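Local coordinates for protein AlkD2 (Streptococcus mutans, PDB 6M9M) that binds inosine-5'-monophosphate and belongs to the HEAT-like repeat family of DNA glycosylases, though its own function remains unknown, at residues Q196-K199 with L200-F204. Residues are numbered along the deposited sequence; the frame is centred on the assembly and turned at random.
Sequences QVYK and LASKF
Ser202, four residues on from Tyr198, meets it twice, at the ring and at the backbone. Its CB lies over one face of the phenol in a CH-pi contact, 4.1 Å from the ring centroid and 18° off the normal, displaced toward the rim. With CG anti to the backbone N (chi1 -178°), beside the carbonyl carbon, the Tyr198 ring leans toward the following turn and presents a face to Ser202 CB. OG of Ser202, placed between its own N and carbonyl carbon, turns back to donate to Tyr198 O at 2.8 Å; it approaches from above the carbonyl plane, 35° out of it. That oxygen also lies over the same ring face as CB, on the CD2-CE2 side, 3.6 Å from Tyr198 CE2. All this happens at the C-terminal end of helix 192-201, the last helix of this all-helical, HEAT-like repeat chain, where Leu184 of helix 177-185 touches both Tyr198 and Ser202. One residue back along the helix, Ala201 N donates to Val197 O at 3.0 Å, while the bond from Leu200 N to Gln196 O is long and weak. Leu200 folds its side chain back along that turn, CG 3.7 Å from Gln196 O. Val197 and Ala201 instead pack on Val165 and Leu169 of helix 159-175, and Gln196 reaches the same helix through its amide, bonded to Arg162 and Glu159.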
loop_
_atom_site.group_PDB
_atom_site.type_symbol
_atom_site.label_atom_id
_atom_site.label_comp_id
_atom_site.label_asym_id
_atom_site.label_seq_id
_atom_site.Cartn_x
_atom_site.Cartn_y
_atom_site.Cartn_z
ATOM N N GLN A 196 2.938 21.282 4.843
ATOM C CA GLN A 196 2.219 20.229 5.542
ATOM C C GLN A 196 3.115 19.005 5.740
ATOM O O GLN A 196 3.178 18.419 6.836
ATOM C CB GLN A 196 0.966 19.863 4.748
ATOM C CG GLN A 196 0.215 18.729 5.374
ATOM C CD GLN A 196 -1.141 18.515 4.773
ATOM O OE1 GLN A 196 -1.345 18.716 3.570
ATOM N NE2 GLN A 196 -2.098 18.121 5.610
ATOM N N VAL A 197 3.809 18.597 4.682
ATOM C CA VAL A 197 4.676 17.432 4.754
ATOM C C VAL A 197 5.848 17.701 5.685
ATOM O O VAL A 197 6.225 16.841 6.487
ATOM C CB VAL A 197 5.139 17.065 3.332
ATOM C CG1 VAL A 197 6.190 15.962 3.372
ATOM C CG2 VAL A 197 3.954 16.640 2.458
ATOM N N TYR A 198 6.446 18.895 5.584
ATOM C CA TYR A 198 7.595 19.234 6.413
ATOM C C TYR A 198 7.263 19.137 7.896
ATOM O O TYR A 198 8.060 18.609 8.681
ATOM C CB TYR A 198 8.089 20.631 6.059
ATOM C CG TYR A 198 9.316 21.045 6.841
ATOM C CD1 TYR A 198 10.576 20.747 6.364
ATOM C CD2 TYR A 198 9.211 21.720 8.042
ATOM C CE1 TYR A 198 11.716 21.115 7.068
ATOM C CE2 TYR A 198 10.346 22.104 8.759
ATOM C CZ TYR A 198 11.598 21.790 8.267
ATOM O OH TYR A 198 12.740 22.164 8.954
ATOM N N LYS A 199 6.098 19.645 8.309
ATOM C CA LYS A 199 5.754 19.588 9.724
ATOM C C LYS A 199 5.677 18.149 10.213
ATOM O O LYS A 199 6.185 17.829 11.292
ATOM C CB LYS A 199 4.438 20.296 9.995
ATOM C CG LYS A 199 4.519 21.802 9.942
ATOM C CD LYS A 199 3.156 22.424 10.251
ATOM C CE LYS A 199 3.215 23.932 10.331
ATOM N NZ LYS A 199 3.501 24.530 8.996
ATOM N N LEU A 200 5.063 17.258 9.427
ATOM C CA LEU A 200 4.976 15.865 9.841
ATOM C C LEU A 200 6.358 15.230 9.917
ATOM O O LEU A 200 6.653 14.464 10.843
ATOM C CB LEU A 200 4.116 15.083 8.850
ATOM C CG LEU A 200 2.623 15.384 8.894
ATOM C CD1 LEU A 200 1.907 14.802 7.690
ATOM C CD2 LEU A 200 1.979 14.847 10.166
ATOM N N ALA A 201 7.220 15.529 8.944
ATOM C CA ALA A 201 8.499 14.841 8.801
ATOM C C ALA A 201 9.567 15.305 9.779
ATOM O O ALA A 201 10.543 14.572 9.987
ATOM C CB ALA A 201 9.015 15.026 7.374
ATOM N N SER A 202 9.409 16.481 10.387
ATOM C CA SER A 202 10.511 17.148 11.070
ATOM C C SER A 202 10.425 17.129 12.594
ATOM O O SER A 202 11.312 17.688 13.255
ATOM C CB SER A 202 10.613 18.607 10.595
ATOM O OG SER A 202 9.442 19.329 10.950
ATOM N N LYS A 203 9.419 16.478 13.176
ATOM C CA LYS A 203 9.226 16.540 14.624
ATOM C C LYS A 203 10.456 16.088 15.407
ATOM O O LYS A 203 10.757 16.639 16.475
ATOM C CB LYS A 203 8.011 15.688 15.004
ATOM C CG LYS A 203 7.778 15.537 16.512
ATOM C CD LYS A 203 7.536 16.853 17.183
ATOM C CE LYS A 203 6.933 16.678 18.576
ATOM N NZ LYS A 203 7.731 15.817 19.492
ATOM N N PHE A 204 11.159 15.068 14.924
ATOM C CA PHE A 204 12.264 14.470 15.660
ATOM C C PHE A 204 13.627 14.845 15.094
ATOM O O PHE A 204 14.619 14.163 15.364
ATOM C CB PHE A 204 12.075 12.958 15.759
ATOM C CG PHE A 204 10.778 12.576 16.399
ATOM C CD1 PHE A 204 10.580 12.781 17.762
ATOM C CD2 PHE A 204 9.739 12.059 15.647
ATOM C CE1 PHE A 204 9.369 12.468 18.359
ATOM C CE2 PHE A 204 8.543 11.734 16.242
ATOM C CZ PHE A 204 8.359 11.936 17.595
#